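Local atomic coordinates of Glyoxalase/bleomycin resistance protein/dioxygenase (Catenulispora acidiphila, PDB entry 4N04), a protein that belongs to the glyoxalase/bleomycin resistance/dioxygenase superfamily and may act as a dioxygenase. Residues A[22-27]-A[101-106]; A[10-15]-A[61-66]. The protein carries 1 engineered substitution. All blocks are in the same frame, centred on the assembly; numbering follows the deposited sequence.

Contact 1. Residues A[22-27]-A[101-106]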
ATOM      1  N   ALA A  22       5.680  -1.488  -9.754  1.00 45.36           N
ATOM      2  CA  ALA A  22       5.380  -0.195 -10.345  1.00 56.81           C
ATOM      3  C   ALA A  22       4.251   0.483  -9.570  1.00 57.02           C
ATOM      4  O   ALA A  22       4.380   1.633  -9.120  1.00 57.21           O
ATOM      5  CB  ALA A  22       4.994  -0.365 -11.796  1.00 46.21           C
ATOM      6  N   TRP A  23       3.152  -0.249  -9.402  1.00 54.77           N
ATOM      7  CA  TRP A  23       1.972   0.271  -8.732  1.00 43.93           C
ATOM      8  C   TRP A  23       2.254   0.696  -7.294  1.00 43.64           C
ATOM      9  O   TRP A  23       1.915   1.808  -6.902  1.00 44.67           O
ATOM     10  CB  TRP A  23       0.837  -0.745  -8.784  1.00 43.19           C
ATOM     11  CG  TRP A  23      -0.458  -0.203  -8.289  1.00 48.10           C
ATOM     12  CD1 TRP A  23      -1.401   0.458  -9.020  1.00 42.83           C
ATOM     13  CD2 TRP A  23      -0.960  -0.268  -6.948  1.00 44.94           C
ATOM     14  NE1 TRP A  23      -2.456   0.812  -8.218  1.00 42.25           N
ATOM     15  CE2 TRP A  23      -2.214   0.374  -6.942  1.00 45.46           C
ATOM     16  CE3 TRP A  23      -0.471  -0.804  -5.751  1.00 44.91           C
ATOM     17  CZ2 TRP A  23      -2.984   0.493  -5.788  1.00 41.04           C
ATOM     18  CZ3 TRP A  23      -1.241  -0.681  -4.605  1.00 40.87           C
ATOM     19  CH2 TRP A  23      -2.478  -0.035  -4.634  1.00 40.63           C
ATOM     20  N   TYR A  24       2.883  -0.164  -6.505  1.00 43.34           N
ATOM     21  CA  TYR A  24       3.172   0.202  -5.120  1.00 44.60           C
ATOM     22  C   TYR A  24       4.130   1.390  -5.028  1.00 44.70           C
ATOM     23  O   TYR A  24       4.045   2.200  -4.100  1.00 43.78           O
ATOM     24  CB  TYR A  24       3.688  -1.005  -4.319  1.00 42.66           C
ATOM     25  CG  TYR A  24       2.580  -1.952  -3.890  1.00 44.05           C
ATOM     26  CD1 TYR A  24       1.936  -1.793  -2.665  1.00 41.12           C
ATOM     27  CD2 TYR A  24       2.165  -2.980  -4.723  1.00 41.59           C
ATOM     28  CE1 TYR A  24       0.910  -2.644  -2.272  1.00 40.34           C
ATOM     29  CE2 TYR A  24       1.161  -3.824  -4.361  1.00 40.85           C
ATOM     30  CZ  TYR A  24       0.522  -3.662  -3.128  1.00 47.74           C
ATOM     31  OH  TYR A  24      -0.485  -4.519  -2.768  1.00 39.52           O
ATOM     32  N   ARG A  25       5.036   1.493  -5.995  1.00 50.03           N
ATOM     33  CA  ARG A  25       5.947   2.631  -6.072  1.00 55.58           C
ATOM     34  C   ARG A  25       5.145   3.926  -6.222  1.00 54.54           C
ATOM     35  O   ARG A  25       5.298   4.864  -5.427  1.00 45.83           O
ATOM     36  CB  ARG A  25       6.913   2.471  -7.247  1.00 62.12           C
ATOM     37  CG  ARG A  25       8.320   2.963  -6.955  1.00 67.42           C
ATOM     38  CD  ARG A  25       9.012   3.453  -8.222  1.00 69.26           C
ATOM     39  NE  ARG A  25       8.965   2.465  -9.295  1.00 68.01           N
ATOM     40  CZ  ARG A  25       9.867   1.502  -9.453  1.00 68.89           C
ATOM     41  NH1 ARG A  25      10.880   1.400  -8.600  1.00 68.47           N
ATOM     42  NH2 ARG A  25       9.758   0.639 -10.461  1.00 67.03           N
ATOM     43  N   SER A  26       4.284   3.961  -7.237  1.00 51.18           N
ATOM     44  CA  SER A  26       3.392   5.096  -7.446  1.00 49.47           C
ATOM     45  C   SER A  26       2.583   5.430  -6.195  1.00 52.64           C
ATOM     46  O   SER A  26       2.548   6.578  -5.762  1.00 60.43           O
ATOM     47  CB  SER A  26       2.447   4.821  -8.612  1.00 50.19           C
ATOM     48  OG  SER A  26       3.167   4.635  -9.823  1.00 54.46           O
ATOM     49  N   LEU A  27       1.944   4.425  -5.611  1.00 45.28           N
ATOM     50  CA  LEU A  27       1.074   4.655  -4.478  1.00 46.84           C
ATOM     51  C   LEU A  27       1.846   5.264  -3.313  1.00 52.25           C
ATOM     52  O   LEU A  27       1.445   6.291  -2.756  1.00 52.29           O
ATOM     53  CB  LEU A  27       0.382   3.347  -4.045  1.00 46.03           C
ATOM     54  CG  LEU A  27      -0.394   3.399  -2.727  1.00 45.78           C
ATOM     55  CD1 LEU A  27      -1.689   4.183  -2.907  1.00 48.11           C
ATOM     56  CD2 LEU A  27      -0.681   2.013  -2.197  1.00 43.55           C
ATOM     57  N   TYR A 101      -7.467   1.514  -1.855  1.00 35.58           N
ATOM     58  CA  TYR A 101      -6.856   1.265  -3.148  1.00 35.25           C
ATOM     59  C   TYR A 101      -6.906  -0.213  -3.468  1.00 34.27           C
ATOM     60  O   TYR A 101      -6.800  -1.056  -2.574  1.00 36.16           O
ATOM     61  CB  TYR A 101      -5.406   1.740  -3.144  1.00 33.65           C
ATOM     62  CG  TYR A 101      -5.279   3.233  -3.065  1.00 35.77           C
ATOM     63  CD1 TYR A 101      -5.247   4.010  -4.222  1.00 36.32           C
ATOM     64  CD2 TYR A 101      -5.215   3.881  -1.837  1.00 37.71           C
ATOM     65  CE1 TYR A 101      -5.140   5.398  -4.157  1.00 35.64           C
ATOM     66  CE2 TYR A 101      -5.109   5.272  -1.764  1.00 40.47           C
ATOM     67  CZ  TYR A 101      -5.071   6.018  -2.927  1.00 41.27           C
ATOM     68  OH  TYR A 101      -4.959   7.387  -2.860  1.00 50.31           O
ATOM     69  N   LEU A 102      -7.064  -0.528  -4.746  1.00 30.45           N
ATOM     70  CA  LEU A 102      -6.934  -1.900  -5.198  1.00 29.81           C
ATOM     71  C   LEU A 102      -5.667  -2.036  -6.032  1.00 33.04           C
ATOM     72  O   LEU A 102      -5.516  -1.337  -7.031  1.00 36.61           O
ATOM     73  CB  LEU A 102      -8.154  -2.304  -6.017  1.00 28.70           C
ATOM     74  CG  LEU A 102      -9.462  -2.318  -5.234  1.00 34.35           C
ATOM     75  CD1 LEU A 102     -10.633  -2.605  -6.143  1.00 34.66           C
ATOM     76  CD2 LEU A 102      -9.401  -3.314  -4.083  1.00 30.15           C
ATOM     77  N   ASP A 103      -4.759  -2.926  -5.618  1.00 34.24           N
ATOM     78  CA  ASP A 103      -3.526  -3.190  -6.379  1.00 35.82           C
ATOM     79  C   ASP A 103      -3.858  -3.959  -7.664  1.00 34.97           C
ATOM     80  O   ASP A 103      -5.002  -4.393  -7.830  1.00 36.28           O
ATOM     81  CB  ASP A 103      -2.427  -3.848  -5.495  1.00 26.75           C
ATOM     82  CG  ASP A 103      -2.601  -5.364  -5.289  1.00 31.44           C
ATOM     83  OD1 ASP A 103      -3.502  -6.013  -5.861  1.00 32.38           O
ATOM     84  OD2 ASP A 103      -1.778  -5.927  -4.535  1.00 26.64           O
ATOM     85  N   PRO A 104      -2.887  -4.109  -8.583  1.00 38.95           N
ATOM     86  CA  PRO A 104      -3.181  -4.806  -9.848  1.00 38.53           C
ATOM     87  C   PRO A 104      -3.839  -6.189  -9.716  1.00 34.61           C
ATOM     88  O   PRO A 104      -4.566  -6.599 -10.614  1.00 38.29           O
ATOM     89  CB  PRO A 104      -1.802  -4.912 -10.501  1.00 38.63           C
ATOM     90  CG  PRO A 104      -1.110  -3.670 -10.052  1.00 37.19           C
ATOM     91  CD  PRO A 104      -1.560  -3.466  -8.623  1.00 40.83           C
ATOM     92  N   ASP A 105      -3.627  -6.876  -8.605  1.00 33.32           N
ATOM     93  CA  ASP A 105      -4.268  -8.176  -8.391  1.00 36.54           C
ATOM     94  C   ASP A 105      -5.592  -8.129  -7.637  1.00 36.59           C
ATOM     95  O   ASP A 105      -6.308  -9.132  -7.575  1.00 39.60           O
ATOM     96  CB  ASP A 105      -3.318  -9.122  -7.668  1.00 38.92           C
ATOM     97  CG  ASP A 105      -2.140  -9.511  -8.531  1.00 45.05           C
ATOM     98  OD1 ASP A 105      -2.338 -10.288  -9.486  1.00 48.23           O
ATOM     99  OD2 ASP A 105      -1.021  -9.035  -8.261  1.00 48.38           O
ATOM    100  N   GLY A 106      -5.922  -6.979  -7.054  1.00 32.21           N
ATOM    101  CA  GLY A 106      -7.169  -6.854  -6.327  1.00 28.20           C
ATOM    102  C   GLY A 106      -7.051  -6.806  -4.810  1.00 35.39           C
ATOM    103  O   GLY A 106      -8.061  -6.697  -4.116  1.00 33.69           O
TER
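The indole of Trp23 lies against the Leu102 carbonyl, CA and CB of Asp103 and the ring of Pro104, where strand 97-102 gives way to a turn. Its CG is anti to the backbone N (chi1 -172°), which sets CG off the helix toward that strand end. One face carries two CH-pi contacts: Asp103 CA stands 3.6 Å from the centroid of the Trp23 six-membered ring, almost on the ring normal, and Pro104 CD 3.8 Å from that of the five-membered ring. At the indole edge, Trp23 CH2 meets Tyr101 CB at 3.7 Å.

Asp103 also binds the next helix residue. Tyr24 OH donates to Asp103 OD2 over 2.6 Å, reaching the anti side of the carboxylate 18° out of its plane. The other oxygen, Asp103 OD1, turns back on its own type I turn, 103-106, taking weak bonds from the backbone N of Asp105 and Gly106; it also accepts from the N of Ser107, just past the turn.

One helical turn beyond Trp23, Leu27 CD1 sits over the centre of the Tyr101 ring, 3.5 Å from its centroid, a third CH-pi contact.

The interface thus packs helix 17-28 against the end of strand 97-102. Ile109 and Phe111 of strand 108-113 touch Leu27, while Leu76 and Ala79 of helix 72-81 touch Tyr101.

Contact 2. Residues A[10-15]-A[61-66]; sequences AGVAVG and GHAMQT. Engineered in segment 61-66: Met64 (natural residue Val).
Two edge strands of the paired four-stranded sheets of this glyoxalase (VOC) fold, 8-14 and 64-69, face each other here. Gln65 makes the strand-to-strand contact; Ala63 and two waters act from the loop leading into strand 64-69. The segment axes of 10-14 and 64-66 run roughly antiparallel (143°) but come no closer than 7.8 Å, wider than the spacing of neighbouring strands in a sheet.

Gln65 spans much of this gap. Its chain bends at chi2 (-68°), which carries CD toward Ala10, 3.7 Å from Ala10 CB, and the amide then lies beside Ala10 and Gly11. Gln65 NE2 donates to Gly11 O at 2.8 Å, but the N-H...O angle of 127° makes the bond weak. The other amide atom, Gln65 OE1, rests 3.5 Å from Ala10 CB.

The apolar part of the contact is small. Ala63 CB approaches both methyls of Val12, nearer to CG1, while Val12 CG2 faces the CG methylene of Gln65; the Val12 and Gln65 side chains lie alongside one another, pointing opposite ways. Beyond strand 8-14, Val12 packs on Leu51 of strand 49-55 and on Tyr24 of helix 17-28.

Toward Gly61 two waters bridge the segments. Ala63 N, nearby, bonds to Ser107 OG. Water 1 accepts from His62 N and gives a weak bond to Ala13 O. The second bridge is shorter: water 2 accepts from Gly61 N at 3.0 Å and donates to that same Ala13 O at 2.8 Å.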
ATOM      1  N   ALA A  10       4.190  -6.174   7.047  1.00 29.48           N
ATOM      2  CA  ALA A  10       2.894  -6.486   6.456  1.00 30.23           C
ATOM      3  C   ALA A  10       3.101  -6.937   5.012  1.00 28.24           C
ATOM      4  O   ALA A  10       3.604  -6.165   4.190  1.00 29.00           O
ATOM      5  CB  ALA A  10       1.958  -5.275   6.525  1.00 28.95           C
ATOM      6  N   GLY A  11       2.729  -8.181   4.706  1.00 27.49           N
ATOM      7  CA  GLY A  11       2.978  -8.752   3.390  1.00 27.55           C
ATOM      8  C   GLY A  11       1.812  -8.773   2.409  1.00 28.59           C
ATOM      9  O   GLY A  11       0.641  -8.852   2.786  1.00 27.45           O
ATOM     10  N   VAL A  12       2.133  -8.699   1.124  1.00 31.02           N
ATOM     11  CA  VAL A  12       1.131  -8.808   0.082  1.00 27.91           C
ATOM     12  C   VAL A  12       1.640  -9.767  -0.977  1.00 28.46           C
ATOM     13  O   VAL A  12       2.699  -9.561  -1.549  1.00 31.30           O
ATOM     14  CB  VAL A  12       0.829  -7.436  -0.582  1.00 29.40           C
ATOM     15  CG1 VAL A  12      -0.197  -7.606  -1.694  1.00 29.27           C
ATOM     16  CG2 VAL A  12       0.340  -6.411   0.457  1.00 28.77           C
ATOM     17  N   ALA A  13       0.905 -10.837  -1.236  1.00 31.59           N
ATOM     18  CA  ALA A  13       1.263 -11.708  -2.340  1.00 29.05           C
ATOM     19  C   ALA A  13       0.807 -11.074  -3.654  1.00 31.21           C
ATOM     20  O   ALA A  13      -0.337 -10.600  -3.760  1.00 29.85           O
ATOM     21  CB  ALA A  13       0.633 -13.091  -2.161  1.00 28.75           C
ATOM     22  N   VAL A  14       1.677 -11.073  -4.659  1.00 31.45           N
ATOM     23  CA  VAL A  14       1.299 -10.541  -5.970  1.00 32.89           C
ATOM     24  C   VAL A  14       1.482 -11.541  -7.130  1.00 36.76           C
ATOM     25  O   VAL A  14       2.182 -12.554  -7.001  1.00 34.49           O
ATOM     26  CB  VAL A  14       2.044  -9.219  -6.288  1.00 34.01           C
ATOM     27  CG1 VAL A  14       1.895  -8.221  -5.126  1.00 32.96           C
ATOM     28  CG2 VAL A  14       3.508  -9.493  -6.591  1.00 35.07           C
ATOM     29  N   GLY A  15       0.826 -11.242  -8.248  1.00 36.50           N
ATOM     30  CA  GLY A  15       0.941 -12.048  -9.455  1.00 40.38           C
ATOM     31  C   GLY A  15       2.166 -11.682 -10.278  1.00 49.26           C
ATOM     32  O   GLY A  15       3.211 -12.307 -10.157  1.00 53.93           O
ATOM     33  N   GLY A  61      -3.962 -10.998  -4.620  1.00 28.82           N
ATOM     34  CA  GLY A  61      -5.227 -10.287  -4.724  1.00 27.62           C
ATOM     35  C   GLY A  61      -6.195 -10.555  -3.595  1.00 27.82           C
ATOM     36  O   GLY A  61      -7.391 -10.360  -3.746  1.00 32.53           O
ATOM     37  N   HIS A  62      -5.674 -11.004  -2.458  1.00 27.11           N
ATOM     38  CA  HIS A  62      -6.509 -11.344  -1.316  1.00 28.40           C
ATOM     39  C   HIS A  62      -6.086 -10.628  -0.047  1.00 25.77           C
ATOM     40  O   HIS A  62      -6.665 -10.876   1.012  1.00 24.22           O
ATOM     41  CB  HIS A  62      -6.429 -12.839  -1.049  1.00 26.06           C
ATOM     42  CG  HIS A  62      -7.082 -13.666  -2.098  1.00 25.34           C
ATOM     43  ND1 HIS A  62      -8.448 -13.698  -2.269  1.00 30.25           N
ATOM     44  CD2 HIS A  62      -6.565 -14.503  -3.027  1.00 26.22           C
ATOM     45  CE1 HIS A  62      -8.746 -14.522  -3.256  1.00 25.36           C
ATOM     46  NE2 HIS A  62      -7.620 -15.023  -3.734  1.00 35.08           N
ATOM     47  N   ALA A  63      -5.063  -9.776  -0.148  1.00 25.66           N
ATOM     48  CA  ALA A  63      -4.450  -9.208   1.043  1.00 25.72           C
ATOM     49  C   ALA A  63      -5.256  -8.007   1.502  1.00 26.83           C
ATOM     50  O   ALA A  63      -5.996  -7.404   0.724  1.00 25.53           O
ATOM     51  CB  ALA A  63      -2.985  -8.825   0.780  1.00 26.99           C
HETATM   52  N   MSE A  64      -5.140  -7.674   2.775  1.00 33.14           N
HETATM   53  CA  MSE A  64      -5.718  -6.427   3.237  1.00 34.79           C
HETATM   54  C   MSE A  64      -4.841  -5.772   4.280  1.00 33.52           C
HETATM   55  O   MSE A  64      -4.543  -6.363   5.307  1.00 30.71           O
HETATM   56  CB  MSE A  64      -7.150  -6.613   3.732  1.00 33.62           C
HETATM   57  CG  MSE A  64      -7.381  -7.800   4.610  1.00 35.56           C
HETATM   58 SE   MSE A  64      -9.295  -8.137   4.519  0.55 39.36          SE
HETATM   59  CE  MSE A  64      -9.387  -8.487   2.594  1.00 45.31           C
ATOM     60  N   GLN A  65      -4.404  -4.554   3.977  1.00 31.86           N
ATOM     61  CA  GLN A  65      -3.547  -3.798   4.874  1.00 31.80           C
ATOM     62  C   GLN A  65      -4.141  -2.411   5.076  1.00 32.62           C
ATOM     63  O   GLN A  65      -4.669  -1.812   4.141  1.00 36.33           O
ATOM     64  CB  GLN A  65      -2.129  -3.709   4.298  1.00 32.37           C
ATOM     65  CG  GLN A  65      -1.551  -5.037   3.792  1.00 32.36           C
ATOM     66  CD  GLN A  65      -1.270  -6.049   4.906  1.00 43.80           C
ATOM     67  OE1 GLN A  65      -1.483  -5.772   6.077  1.00 44.47           O
ATOM     68  NE2 GLN A  65      -0.784  -7.222   4.538  1.00 32.15           N
ATOM     69  N   THR A  66      -4.080  -1.901   6.299  1.00 39.42           N
ATOM     70  CA  THR A  66      -4.578  -0.556   6.554  1.00 39.54           C
ATOM     71  C   THR A  66      -3.509   0.324   7.179  1.00 38.87           C
ATOM     72  O   THR A  66      -2.852  -0.076   8.141  1.00 38.48           O
ATOM     73  CB  THR A  66      -5.840  -0.567   7.439  1.00 36.98           C
ATOM     74  OG1 THR A  66      -6.840  -1.370   6.810  1.00 37.34           O
ATOM     75  CG2 THR A  66      -6.381   0.827   7.613  1.00 36.97           C
TER
HETATM   76  O   HOH W   1      -2.629 -11.471  -1.510  1.00 22.03           O
HETATM   77  O   HOH W   2      -2.147  -8.662  -4.507  1.00 25.07           O

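In the fold
From the N terminus, strand 8-14 supplies the first half of contact 2, and helix 17-28, next in the chain, the first half of contact 1. The chain then builds the rest of the first sheet before residues 61-66 close contact 2 across 45 intervening residues. Contact 1 closes later, at 101-106, across 73, so the two loops cross. Contact 2 joins the edge strands of the two sheets; contact 1 joins the helix of the first half to the second sheet. Their centres are 10 Å apart, and they touch directly: Asp105 OD2 lies 2.9 Å from Gly15 N, a probable hydrogen bond, and Tyr24 OH packs on Val12 CG1.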